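Local coordinates for protein putative S41 protease (Bacteroides fragilis NCTC 9343, PDB 3K50) that is of unknown function but is related to the S41 serine peptidases and probably cleaves peptide bonds, at residues P183-K188 against I396-T401; G190-N195 against F227-R232; L290-V295 against K317-G322. All coordinates share one frame; numbering follows the deposited sequence.

Overall arrangement
Interactions 2 and 3 are two parallel strand pairings within one mixed sheet, joined through their inner strands: Leu229 N lies 2.7 Å from Tyr294 O, a probable hydrogen bond, and the centres of the two contacts are about 10 Å apart. Together they illustrate how a sheet core grows by setting beta-alpha-beta units side by side. Interaction 1 lies at the surface, its centre about 17 Å from that of interaction 2 and about 13 Å from that of interaction 3. There the end of helix 388-398 meets a hairpin turn of the same sheet. Met397 links all three, its CE 3.9 Å from Val228 CG2 and its CB 3.3 Å from Tyr294 OH.

Interaction 1: residues P183-K188 against I396-T401; sequences PWNGKK and IMSGIT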
ATOM      1  N   PRO A 183       6.577  -6.022  24.025  1.00 31.87           N
ATOM      2  CA  PRO A 183       5.911  -6.590  25.196  1.00 35.02           C
ATOM      3  C   PRO A 183       4.840  -5.594  25.679  1.00 34.15           C
ATOM      4  O   PRO A 183       5.098  -4.383  25.772  1.00 33.33           O
ATOM      5  CB  PRO A 183       7.036  -6.704  26.205  1.00 36.47           C
ATOM      6  CG  PRO A 183       7.990  -5.625  25.818  1.00 37.85           C
ATOM      7  CD  PRO A 183       7.906  -5.476  24.345  1.00 34.65           C
ATOM      8  N   TRP A 184       3.636  -6.059  25.938  1.00 33.13           N
ATOM      9  CA  TRP A 184       2.597  -5.131  26.296  1.00 34.99           C
ATOM     10  C   TRP A 184       1.524  -5.754  27.165  1.00 33.28           C
ATOM     11  O   TRP A 184       0.745  -6.615  26.712  1.00 31.56           O
ATOM     12  CB  TRP A 184       1.980  -4.542  25.012  1.00 37.15           C
ATOM     13  CG  TRP A 184       0.972  -3.438  25.279  1.00 32.41           C
ATOM     14  CD1 TRP A 184      -0.373  -3.589  25.486  1.00 41.84           C
ATOM     15  CD2 TRP A 184       1.231  -2.048  25.351  1.00 32.57           C
ATOM     16  NE1 TRP A 184      -0.974  -2.367  25.658  1.00 37.84           N
ATOM     17  CE2 TRP A 184       0.003  -1.402  25.603  1.00 34.06           C
ATOM     18  CE3 TRP A 184       2.378  -1.274  25.191  1.00 31.53           C
ATOM     19  CZ2 TRP A 184      -0.109  -0.025  25.681  1.00 38.21           C
ATOM     20  CZ3 TRP A 184       2.274   0.095  25.314  1.00 39.07           C
ATOM     21  CH2 TRP A 184       1.033   0.708  25.539  1.00 36.57           C
ATOM     22  N   ASN A 185       1.438  -5.285  28.410  1.00 31.43           N
ATOM     23  CA  ASN A 185       0.458  -5.844  29.371  1.00 33.83           C
ATOM     24  C   ASN A 185       0.313  -7.383  29.332  1.00 32.68           C
ATOM     25  O   ASN A 185      -0.792  -7.956  29.244  1.00 31.90           O
ATOM     26  CB  ASN A 185      -0.871  -5.120  29.154  1.00 33.88           C
ATOM     27  CG  ASN A 185      -0.738  -3.619  29.450  1.00 45.56           C
ATOM     28  OD1 ASN A 185      -0.120  -3.250  30.439  1.00 41.02           O
ATOM     29  ND2 ASN A 185      -1.294  -2.766  28.599  1.00 51.02           N
ATOM     30  N   GLY A 186       1.448  -8.053  29.326  1.00 32.79           N
ATOM     31  CA  GLY A 186       1.472  -9.519  29.406  1.00 33.41           C
ATOM     32  C   GLY A 186       1.353 -10.264  28.099  1.00 36.49           C
ATOM     33  O   GLY A 186       1.285 -11.512  28.089  1.00 31.77           O
ATOM     34  N   LYS A 187       1.315  -9.499  27.010  1.00 34.53           N
ATOM     35  CA  LYS A 187       1.218 -10.026  25.664  1.00 35.50           C
ATOM     36  C   LYS A 187       2.539  -9.787  24.952  1.00 32.69           C
ATOM     37  O   LYS A 187       3.304  -8.906  25.331  1.00 33.68           O
ATOM     38  CB  LYS A 187       0.101  -9.322  24.932  1.00 39.05           C
ATOM     39  CG  LYS A 187      -1.281  -9.520  25.553  1.00 39.75           C
ATOM     40  CD  LYS A 187      -2.277  -8.498  25.020  1.00 44.63           C
ATOM     41  CE  LYS A 187      -3.719  -8.793  25.483  1.00 49.02           C
ATOM     42  NZ  LYS A 187      -4.313  -9.993  24.762  1.00 42.25           N
ATOM     43  N   LYS A 188       2.808 -10.582  23.926  1.00 35.17           N
ATOM     44  CA  LYS A 188       4.014 -10.419  23.114  1.00 36.19           C
ATOM     45  C   LYS A 188       3.474 -10.106  21.708  1.00 32.90           C
ATOM     46  O   LYS A 188       2.883 -10.958  21.032  1.00 30.29           O
ATOM     47  CB  LYS A 188       4.916 -11.631  23.182  1.00 37.66           C
ATOM     48  CG  LYS A 188       5.290 -12.045  24.665  1.00 43.39           C
ATOM     49  CD  LYS A 188       6.349 -13.188  24.742  1.00 44.72           C
ATOM     50  CE  LYS A 188       6.527 -13.802  26.198  1.00 50.91           C
ATOM     51  N   ILE A 396      -6.655  -1.206  22.590  1.00 28.97           N
ATOM     52  CA  ILE A 396      -7.859  -2.007  22.346  1.00 30.23           C
ATOM     53  C   ILE A 396      -7.652  -3.473  22.771  1.00 31.94           C
ATOM     54  O   ILE A 396      -8.480  -4.018  23.447  1.00 32.85           O
ATOM     55  CB  ILE A 396      -8.298  -1.918  20.894  1.00 30.89           C
ATOM     56  CG1 ILE A 396      -8.936  -0.536  20.655  1.00 28.21           C
ATOM     57  CG2 ILE A 396      -9.326  -3.019  20.546  1.00 28.96           C
ATOM     58  CD1 ILE A 396      -8.704   0.067  19.226  1.00 29.83           C
HETATM   59  N   MSE A 397      -6.505  -4.062  22.460  1.00 30.68           N
HETATM   60  CA  MSE A 397      -6.278  -5.451  22.834  1.00 29.71           C
HETATM   61  C   MSE A 397      -6.138  -5.594  24.347  1.00 31.60           C
HETATM   62  O   MSE A 397      -6.312  -6.667  24.887  1.00 34.42           O
HETATM   63  CB  MSE A 397      -5.052  -6.023  22.100  1.00 31.15           C
HETATM   64  CG  MSE A 397      -3.719  -5.529  22.626  1.00 30.25           C
HETATM   65 SE   MSE A 397      -2.161  -6.242  21.712  0.75 26.89          SE
HETATM   66  CE  MSE A 397      -2.440  -5.433  19.924  1.00 31.17           C
ATOM     67  N   SER A 398      -5.808  -4.527  25.044  1.00 28.32           N
ATOM     68  CA  SER A 398      -5.643  -4.598  26.488  1.00 29.63           C
ATOM     69  C   SER A 398      -6.886  -4.146  27.226  1.00 32.23           C
ATOM     70  O   SER A 398      -6.879  -4.125  28.450  1.00 33.91           O
ATOM     71  CB  SER A 398      -4.501  -3.663  26.926  1.00 29.89           C
ATOM     72  OG  SER A 398      -3.283  -4.105  26.464  1.00 42.05           O
ATOM     73  N   GLY A 399      -7.912  -3.715  26.512  1.00 35.10           N
ATOM     74  CA  GLY A 399      -9.145  -3.186  27.118  1.00 38.75           C
ATOM     75  C   GLY A 399      -9.093  -1.792  27.687  1.00 40.45           C
ATOM     76  O   GLY A 399      -9.982  -1.417  28.430  1.00 45.18           O
ATOM     77  N   ILE A 400      -8.048  -1.034  27.373  1.00 41.70           N
ATOM     78  CA  ILE A 400      -7.826   0.329  27.866  1.00 44.33           C
ATOM     79  C   ILE A 400      -8.784   1.229  27.124  1.00 50.09           C
ATOM     80  O   ILE A 400      -9.405   2.134  27.724  1.00 48.70           O
ATOM     81  CB  ILE A 400      -6.347   0.797  27.677  1.00 44.29           C
ATOM     82  CG1 ILE A 400      -5.402  -0.043  28.546  1.00 43.03           C
ATOM     83  CG2 ILE A 400      -6.173   2.276  28.083  1.00 46.16           C
ATOM     84  CD1 ILE A 400      -3.895  -0.088  28.130  1.00 45.82           C
ATOM     85  N   THR A 401      -8.903   0.994  25.820  1.00 55.15           N
ATOM     86  CA  THR A 401      -9.933   1.669  25.015  1.00 61.39           C
ATOM     87  C   THR A 401     -11.061   0.619  24.963  1.00 64.25           C
ATOM     88  O   THR A 401     -10.784  -0.565  24.734  1.00 59.63           O
ATOM     89  CB  THR A 401      -9.476   2.140  23.557  1.00 61.55           C
ATOM     90  OG1 THR A 401      -8.461   3.151  23.626  1.00 60.68           O
ATOM     91  CG2 THR A 401     -10.664   2.728  22.759  1.00 58.64           C
TER
HETATM   92  O   HOH W   1      -6.860  -9.156  23.754  1.00 45.49           O
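Asn185 and Ser398, with CA atoms 6.9 Å apart, mark the nearest backbone approach between a type I' beta turn, Trp184 to Lys187, and the chain leaving helix 388-398 through a Schellman motif at Gly399. Two backbone hydrogen bonds between Trp184 and Lys187 close the turn, and both of these residues, with Asn185, start their side chains toward the helix end. Ser398 OG is where two of them converge. Asn185 ND2 donates to this hydroxyl over 3.2 Å in a nearly straight bond (164°), with the oxygen close to the amide plane. The same hydroxyl is also hydrogen-bonded to the carbonyl O of Leu394, one turn back in the helix, so it serves as acceptor for the amide and donor to the helix. Trp184 brings the edge of its indole to the same atom, NE1 lying 3.0 Å from Ser398 OG. Ile400 sets its CD1 methyl 3.8 Å from Asn185 ND2.

Lys187 works on the neighbouring residue. Its aliphatic chain and the selenomethionine Met397 run counter to one another, Lys187 CD standing 4.0 Å from Met397 SE. A bend at chi4 (-73°) sets NZ where a water, 2.9 Å from NZ and 2.8 Å from Met397 O, connects the amine to the helix carbonyl. NZ also forms a salt bridge with Glu226, and a positive charge beside the C-terminal end of a helix probably suits the helix dipole.

The turn joins strands 176-184 and 187-194 at one margin of the mixed sheet. Helix 388-398 comes up to it with Leu394 against Trp184, and at Met397 lies over strands 226-230 and 292-297.

Interaction 2: residues G190-N195 against F227-R232; sequences GYLMYN and FVLDLR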
ATOM      1  N   GLY A 190       3.663  -8.847  17.892  1.00 32.56           N
ATOM      2  CA  GLY A 190       4.420  -8.702  16.659  1.00 31.73           C
ATOM      3  C   GLY A 190       3.895  -7.484  15.904  1.00 30.93           C
ATOM      4  O   GLY A 190       2.693  -7.350  15.739  1.00 33.13           O
ATOM      5  N   TYR A 191       4.785  -6.602  15.453  1.00 29.61           N
ATOM      6  CA  TYR A 191       4.372  -5.431  14.665  1.00 30.15           C
ATOM      7  C   TYR A 191       5.092  -5.510  13.307  1.00 29.32           C
ATOM      8  O   TYR A 191       6.325  -5.628  13.244  1.00 26.98           O
ATOM      9  CB  TYR A 191       4.717  -4.099  15.368  1.00 29.78           C
ATOM     10  CG  TYR A 191       4.532  -2.895  14.457  1.00 30.57           C
ATOM     11  CD1 TYR A 191       3.257  -2.418  14.176  1.00 33.75           C
ATOM     12  CD2 TYR A 191       5.606  -2.260  13.880  1.00 28.75           C
ATOM     13  CE1 TYR A 191       3.048  -1.336  13.356  1.00 27.01           C
ATOM     14  CE2 TYR A 191       5.413  -1.172  13.008  1.00 29.50           C
ATOM     15  CZ  TYR A 191       4.148  -0.721  12.769  1.00 29.66           C
ATOM     16  OH  TYR A 191       3.926   0.302  11.931  1.00 29.86           O
ATOM     17  N   LEU A 192       4.324  -5.462  12.245  1.00 27.24           N
ATOM     18  CA  LEU A 192       4.882  -5.451  10.915  1.00 29.22           C
ATOM     19  C   LEU A 192       4.289  -4.367  10.036  1.00 27.94           C
ATOM     20  O   LEU A 192       3.101  -4.373   9.763  1.00 27.98           O
ATOM     21  CB  LEU A 192       4.645  -6.808  10.235  1.00 29.64           C
ATOM     22  CG  LEU A 192       5.124  -7.052   8.796  1.00 34.78           C
ATOM     23  CD1 LEU A 192       6.651  -7.102   8.749  1.00 31.28           C
ATOM     24  CD2 LEU A 192       4.562  -8.324   8.274  1.00 29.56           C
HETATM   25  N   MSE A 193       5.163  -3.486   9.557  1.00 26.73           N
HETATM   26  CA  MSE A 193       4.834  -2.472   8.558  1.00 26.38           C
HETATM   27  C   MSE A 193       5.249  -3.063   7.183  1.00 32.07           C
HETATM   28  O   MSE A 193       6.422  -3.059   6.843  1.00 31.64           O
HETATM   29  CB  MSE A 193       5.524  -1.155   8.887  1.00 25.76           C
HETATM   30  CG  MSE A 193       4.917   0.029   8.244  1.00 26.91           C
HETATM   31 SE   MSE A 193       4.764   0.120   6.284  0.75 25.60          SE
HETATM   32  CE  MSE A 193       3.689   1.763   6.253  1.00 32.58           C
ATOM     33  N   TYR A 194       4.260  -3.613   6.453  1.00 33.50           N
ATOM     34  CA  TYR A 194       4.453  -4.321   5.177  1.00 32.57           C
ATOM     35  C   TYR A 194       3.827  -3.468   4.107  1.00 31.18           C
ATOM     36  O   TYR A 194       2.606  -3.317   4.071  1.00 27.11           O
ATOM     37  CB  TYR A 194       3.770  -5.687   5.213  1.00 33.11           C
ATOM     38  CG  TYR A 194       3.955  -6.546   3.958  1.00 30.70           C
ATOM     39  CD1 TYR A 194       5.170  -7.064   3.644  1.00 29.68           C
ATOM     40  CD2 TYR A 194       2.872  -6.907   3.167  1.00 31.85           C
ATOM     41  CE1 TYR A 194       5.346  -7.914   2.498  1.00 30.09           C
ATOM     42  CE2 TYR A 194       3.014  -7.740   2.041  1.00 30.47           C
ATOM     43  CZ  TYR A 194       4.239  -8.243   1.722  1.00 30.17           C
ATOM     44  OH  TYR A 194       4.386  -9.066   0.633  1.00 26.80           O
ATOM     45  N   ASN A 195       4.641  -2.916   3.218  1.00 29.66           N
ATOM     46  CA  ASN A 195       4.126  -1.819   2.363  1.00 30.56           C
ATOM     47  C   ASN A 195       3.751  -2.133   0.930  1.00 31.02           C
ATOM     48  O   ASN A 195       3.210  -1.282   0.270  1.00 30.09           O
ATOM     49  CB  ASN A 195       5.135  -0.645   2.388  1.00 28.24           C
ATOM     50  CG  ASN A 195       4.462   0.720   2.218  1.00 35.51           C
ATOM     51  OD1 ASN A 195       3.443   0.979   2.821  1.00 36.49           O
ATOM     52  ND2 ASN A 195       5.013   1.557   1.363  1.00 31.54           N
ATOM     53  N   PHE A 227      -0.837  -9.636  17.154  1.00 30.24           N
ATOM     54  CA  PHE A 227      -0.211  -9.112  15.924  1.00 30.04           C
ATOM     55  C   PHE A 227      -0.900  -7.841  15.353  1.00 30.05           C
ATOM     56  O   PHE A 227      -2.126  -7.736  15.226  1.00 29.69           O
ATOM     57  CB  PHE A 227      -0.149 -10.234  14.878  1.00 30.13           C
ATOM     58  CG  PHE A 227       0.890 -10.041  13.803  1.00 31.27           C
ATOM     59  CD1 PHE A 227       0.673  -9.180  12.732  1.00 33.68           C
ATOM     60  CD2 PHE A 227       2.061 -10.769  13.823  1.00 37.85           C
ATOM     61  CE1 PHE A 227       1.627  -9.008  11.747  1.00 33.62           C
ATOM     62  CE2 PHE A 227       3.004 -10.620  12.838  1.00 32.50           C
ATOM     63  CZ  PHE A 227       2.815  -9.738  11.807  1.00 34.23           C
ATOM     64  N   VAL A 228      -0.062  -6.863  15.026  1.00 30.59           N
ATOM     65  CA  VAL A 228      -0.493  -5.634  14.388  1.00 30.32           C
ATOM     66  C   VAL A 228       0.178  -5.585  12.998  1.00 30.12           C
ATOM     67  O   VAL A 228       1.405  -5.452  12.897  1.00 27.50           O
ATOM     68  CB  VAL A 228      -0.101  -4.415  15.192  1.00 31.31           C
ATOM     69  CG1 VAL A 228      -0.532  -3.146  14.471  1.00 24.09           C
ATOM     70  CG2 VAL A 228      -0.702  -4.494  16.596  1.00 24.23           C
ATOM     71  N   LEU A 229      -0.618  -5.780  11.953  1.00 32.57           N
ATOM     72  CA  LEU A 229      -0.162  -5.711  10.561  1.00 28.98           C
ATOM     73  C   LEU A 229      -0.507  -4.300  10.001  1.00 28.50           C
ATOM     74  O   LEU A 229      -1.677  -3.976   9.791  1.00 29.27           O
ATOM     75  CB  LEU A 229      -0.842  -6.809   9.755  1.00 30.28           C
ATOM     76  CG  LEU A 229      -0.607  -6.905   8.245  1.00 23.76           C
ATOM     77  CD1 LEU A 229       0.775  -7.335   7.914  1.00 24.72           C
ATOM     78  CD2 LEU A 229      -1.669  -7.909   7.614  1.00 23.91           C
ATOM     79  N   ASP A 230       0.526  -3.486   9.761  1.00 29.37           N
ATOM     80  CA  ASP A 230       0.369  -2.108   9.332  1.00 31.21           C
ATOM     81  C   ASP A 230       0.393  -2.043   7.791  1.00 29.56           C
ATOM     82  O   ASP A 230       1.438  -2.139   7.162  1.00 28.82           O
ATOM     83  CB  ASP A 230       1.482  -1.272  10.023  1.00 31.87           C
ATOM     84  CG  ASP A 230       1.308   0.209   9.868  1.00 31.59           C
ATOM     85  OD1 ASP A 230       0.513   0.647   9.016  1.00 26.12           O
ATOM     86  OD2 ASP A 230       1.960   0.964  10.635  1.00 28.63           O
ATOM     87  N   LEU A 231      -0.801  -1.951   7.187  1.00 29.42           N
ATOM     88  CA  LEU A 231      -0.980  -1.855   5.745  1.00 27.60           C
ATOM     89  C   LEU A 231      -1.442  -0.443   5.345  1.00 30.84           C
ATOM     90  O   LEU A 231      -2.006  -0.200   4.283  1.00 32.64           O
ATOM     91  CB  LEU A 231      -2.048  -2.857   5.339  1.00 30.26           C
ATOM     92  CG  LEU A 231      -1.803  -4.324   5.633  1.00 29.04           C
ATOM     93  CD1 LEU A 231      -2.993  -5.243   5.118  1.00 22.71           C
ATOM     94  CD2 LEU A 231      -0.443  -4.776   5.060  1.00 24.62           C
ATOM     95  N   ARG A 232      -1.188   0.529   6.185  1.00 31.91           N
ATOM     96  CA  ARG A 232      -1.783   1.832   5.935  1.00 28.95           C
ATOM     97  C   ARG A 232      -1.514   2.512   4.596  1.00 28.54           C
ATOM     98  O   ARG A 232      -2.351   3.318   4.157  1.00 29.28           O
ATOM     99  CB  ARG A 232      -1.463   2.813   7.084  1.00 29.41           C
ATOM    100  CG  ARG A 232      -0.081   3.407   7.063  1.00 28.47           C
ATOM    101  CD  ARG A 232       0.092   4.310   8.263  1.00 26.13           C
ATOM    102  NE  ARG A 232       0.330   3.551   9.481  1.00 28.84           N
ATOM    103  CZ  ARG A 232       0.388   4.057  10.717  1.00 28.85           C
ATOM    104  NH1 ARG A 232       0.117   5.343  10.957  1.00 30.33           N
ATOM    105  NH2 ARG A 232       0.655   3.234  11.739  1.00 27.08           N
TER
HETATM  106  O   HOH W   2       1.558   0.029   4.587  1.00 30.93           O
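Tyr191 and Asp230 both carry CG anti to the backbone N (chi1 169° and -170°), and from adjacent parallel strands they rise on the same face of the sheet. The phenol reaches two residues along its neighbour: CE1 lies 3.7 Å from Asp230 CB, and OH donates to OD2. The modelled separation of Tyr191 OH and Asp230 OD2, 2.4 Å, is so short as to be doubtful. Arg232 grips the same carboxylate side-on, NE giving a straight bond (172°) of 2.9 Å to the syn lone pair of Asp230 OD1, while NH2 meets OD2 on the syn side at 2.8 Å, tilted out of the carboxylate plane. Its NH1 pairs in turn with Glu372 and Glu387.

On the face that carries Phe227, Leu192 and Leu229 the side-chain packing is apolar, although Gly190 O stands 3.8 Å above the Phe227 ring plane, toward the rim. Phe227 CZ touches Leu192 CB at 3.8 Å. Leu192 and Leu229 run abreast, CD2 of the former 3.9 Å from CD1 of the latter. Four backbone hydrogen bonds pair the strands, which belong to one beta-alpha-beta unit with helix 207-221.

Both oxygens of this buried carboxylate meet donors: OD2 the phenol and NH2, OD1 NE, with weak further bonds from Arg232 N to OD1 and NE to OD2. This probably stabilises the charge, and the two-nitrogen grip probably fixes how carboxylate and guanidinium are turned.

Interaction 3: residues L290-V295 against K317-G322; sequences LSTVYV and KVVLIG
Tyr294 and Val319 sit directly across a parallel strand pair, and their side chains project together from the sheet. From its CB, 4.1 Å from Val319 O, the tyrosine places CG anti to its own carbonyl carbon (chi1 -61°). CD2 then presses on Val319 CB at 3.4 Å and also meets Ile321 CD1 at 4.0 Å, two residues further along. CE2 continues past the valine, 3.7 Å from Val319 CG1. At the tip, OH lies 2.9 Å from a water that accepts from Lys317 NZ. The lysine gets there on a chain extended beyond CG, running beside Thr292, whose OG1 is 3.7 Å from Lys317 CB.

Val293 and Val295 face the other way and pack on Val318 and Leu320, the closest approach being Val295 CB to Leu320 CD2 at 3.7 Å. Helix 304-312 covers Val318 and Leu320 on that side, while helix 388-398 lies against Tyr294 and Ile321. Five backbone hydrogen bonds, from Ser291 to Ile321, hold the strands in register.

Strand 292-297, helix 304-312 and strand 317-322 form a beta-alpha-beta unit of the mixed sheet, within the S41 peptidase region, whose clan is that of ClpP and crotonase.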
ATOM      1  N   LEU A 290      -2.197 -17.539  15.220  1.00 33.65           N
ATOM      2  CA  LEU A 290      -2.935 -16.485  15.886  1.00 31.85           C
ATOM      3  C   LEU A 290      -4.427 -16.652  15.721  1.00 31.65           C
ATOM      4  O   LEU A 290      -4.880 -17.206  14.745  1.00 39.71           O
ATOM      5  CB  LEU A 290      -2.552 -15.122  15.297  1.00 27.23           C
ATOM      6  CG  LEU A 290      -1.115 -14.621  15.370  1.00 30.25           C
ATOM      7  CD1 LEU A 290      -0.960 -13.642  14.198  1.00 40.96           C
ATOM      8  CD2 LEU A 290      -0.780 -14.009  16.766  1.00 34.34           C
ATOM      9  N   SER A 291      -5.192 -16.062  16.642  1.00 34.18           N
ATOM     10  CA  SER A 291      -6.684 -16.079  16.610  1.00 34.85           C
ATOM     11  C   SER A 291      -7.310 -14.696  16.278  1.00 33.31           C
ATOM     12  O   SER A 291      -8.456 -14.614  15.870  1.00 30.65           O
ATOM     13  CB  SER A 291      -7.184 -16.577  17.989  1.00 38.59           C
ATOM     14  OG  SER A 291      -6.702 -15.696  19.040  1.00 46.20           O
ATOM     15  N   THR A 292      -6.528 -13.638  16.475  1.00 31.44           N
ATOM     16  CA  THR A 292      -6.888 -12.252  16.241  1.00 28.35           C
ATOM     17  C   THR A 292      -5.711 -11.533  15.567  1.00 29.49           C
ATOM     18  O   THR A 292      -4.548 -11.841  15.848  1.00 26.68           O
ATOM     19  CB  THR A 292      -7.181 -11.538  17.572  1.00 31.13           C
ATOM     20  OG1 THR A 292      -8.200 -12.236  18.270  1.00 33.55           O
ATOM     21  CG2 THR A 292      -7.652 -10.069  17.340  1.00 31.82           C
ATOM     22  N   VAL A 293      -6.019 -10.626  14.649  1.00 29.11           N
ATOM     23  CA  VAL A 293      -5.015  -9.781  13.994  1.00 30.67           C
ATOM     24  C   VAL A 293      -5.606  -8.342  13.926  1.00 29.82           C
ATOM     25  O   VAL A 293      -6.786  -8.182  13.731  1.00 28.57           O
ATOM     26  CB  VAL A 293      -4.543 -10.320  12.632  1.00 27.67           C
ATOM     27  CG1 VAL A 293      -5.734 -10.444  11.620  1.00 26.18           C
ATOM     28  CG2 VAL A 293      -3.456  -9.450  12.078  1.00 30.57           C
ATOM     29  N   TYR A 294      -4.798  -7.342  14.248  1.00 29.27           N
ATOM     30  CA  TYR A 294      -5.166  -5.907  14.138  1.00 25.91           C
ATOM     31  C   TYR A 294      -4.462  -5.435  12.856  1.00 27.61           C
ATOM     32  O   TYR A 294      -3.232  -5.641  12.671  1.00 30.77           O
ATOM     33  CB  TYR A 294      -4.748  -5.091  15.363  1.00 23.36           C
ATOM     34  CG  TYR A 294      -5.409  -5.593  16.631  1.00 29.80           C
ATOM     35  CD1 TYR A 294      -4.938  -6.721  17.281  1.00 26.62           C
ATOM     36  CD2 TYR A 294      -6.561  -4.981  17.139  1.00 31.99           C
ATOM     37  CE1 TYR A 294      -5.564  -7.205  18.435  1.00 26.64           C
ATOM     38  CE2 TYR A 294      -7.205  -5.486  18.276  1.00 31.07           C
ATOM     39  CZ  TYR A 294      -6.711  -6.606  18.896  1.00 27.86           C
ATOM     40  OH  TYR A 294      -7.320  -7.131  20.014  1.00 29.22           O
ATOM     41  N   VAL A 295      -5.255  -4.856  11.959  1.00 29.61           N
ATOM     42  CA  VAL A 295      -4.806  -4.378  10.659  1.00 27.36           C
ATOM     43  C   VAL A 295      -5.030  -2.864  10.607  1.00 25.25           C
ATOM     44  O   VAL A 295      -6.139  -2.375  10.870  1.00 27.96           O
ATOM     45  CB  VAL A 295      -5.517  -5.124   9.499  1.00 30.75           C
ATOM     46  CG1 VAL A 295      -5.012  -4.589   8.106  1.00 27.21           C
ATOM     47  CG2 VAL A 295      -5.269  -6.637   9.602  1.00 26.85           C
ATOM     48  N   LYS A 317     -10.511 -13.387  14.027  1.00 33.59           N
ATOM     49  CA  LYS A 317     -10.982 -12.065  14.398  1.00 32.98           C
ATOM     50  C   LYS A 317     -10.001 -11.048  13.831  1.00 28.41           C
ATOM     51  O   LYS A 317      -8.767 -11.019  14.175  1.00 27.44           O
ATOM     52  CB  LYS A 317     -11.087 -11.921  15.941  1.00 32.60           C
ATOM     53  CG  LYS A 317     -11.657 -10.544  16.401  1.00 34.96           C
ATOM     54  CD  LYS A 317     -11.758 -10.487  17.957  1.00 38.28           C
ATOM     55  CE  LYS A 317     -12.217  -9.138  18.528  1.00 52.81           C
ATOM     56  NZ  LYS A 317     -11.863  -9.077  19.999  1.00 55.44           N
ATOM     57  N   VAL A 318     -10.514 -10.228  12.936  1.00 30.94           N
ATOM     58  CA  VAL A 318      -9.733  -9.228  12.230  1.00 29.86           C
ATOM     59  C   VAL A 318     -10.252  -7.866  12.727  1.00 33.66           C
ATOM     60  O   VAL A 318     -11.428  -7.591  12.597  1.00 27.28           O
ATOM     61  CB  VAL A 318      -9.925  -9.344  10.701  1.00 31.23           C
ATOM     62  CG1 VAL A 318      -9.121  -8.264   9.975  1.00 28.80           C
ATOM     63  CG2 VAL A 318      -9.501 -10.681  10.218  1.00 25.95           C
ATOM     64  N   VAL A 319      -9.391  -7.025  13.312  1.00 31.77           N
ATOM     65  CA  VAL A 319      -9.838  -5.747  13.828  1.00 29.16           C
ATOM     66  C   VAL A 319      -9.164  -4.699  13.002  1.00 29.07           C
ATOM     67  O   VAL A 319      -7.961  -4.689  12.924  1.00 29.83           O
ATOM     68  CB  VAL A 319      -9.427  -5.585  15.325  1.00 31.50           C
ATOM     69  CG1 VAL A 319      -9.659  -4.157  15.808  1.00 26.48           C
ATOM     70  CG2 VAL A 319     -10.135  -6.676  16.253  1.00 28.19           C
ATOM     71  N   LEU A 320      -9.950  -3.824  12.398  1.00 28.77           N
ATOM     72  CA  LEU A 320      -9.492  -2.773  11.528  1.00 27.03           C
ATOM     73  C   LEU A 320      -9.470  -1.449  12.266  1.00 28.62           C
ATOM     74  O   LEU A 320     -10.460  -1.064  12.838  1.00 26.59           O
ATOM     75  CB  LEU A 320     -10.383  -2.663  10.299  1.00 33.31           C
ATOM     76  CG  LEU A 320     -10.525  -3.921   9.432  1.00 30.57           C
ATOM     77  CD1 LEU A 320     -11.431  -3.606   8.245  1.00 28.74           C
ATOM     78  CD2 LEU A 320      -9.142  -4.460   9.010  1.00 24.80           C
ATOM     79  N   ILE A 321      -8.295  -0.800  12.248  1.00 28.33           N
ATOM     80  CA  ILE A 321      -8.040   0.469  12.927  1.00 28.71           C
ATOM     81  C   ILE A 321      -7.476   1.460  11.937  1.00 28.14           C
ATOM     82  O   ILE A 321      -6.534   1.153  11.236  1.00 27.16           O
ATOM     83  CB  ILE A 321      -7.050   0.269  14.100  1.00 25.08           C
ATOM     84  CG1 ILE A 321      -7.692  -0.562  15.212  1.00 32.22           C
ATOM     85  CG2 ILE A 321      -6.593   1.643  14.739  1.00 25.75           C
ATOM     86  CD1 ILE A 321      -6.682  -1.044  16.249  1.00 39.18           C
ATOM     87  N   GLY A 322      -8.094   2.639  11.816  1.00 28.12           N
ATOM     88  CA  GLY A 322      -7.590   3.656  10.847  1.00 26.18           C
ATOM     89  C   GLY A 322      -8.759   4.278  10.127  1.00 27.59           C
ATOM     90  O   GLY A 322      -9.713   4.639  10.772  1.00 26.92           O
TER
HETATM   91  O   HOH W   3     -10.204  -6.786  20.510  1.00 41.12           O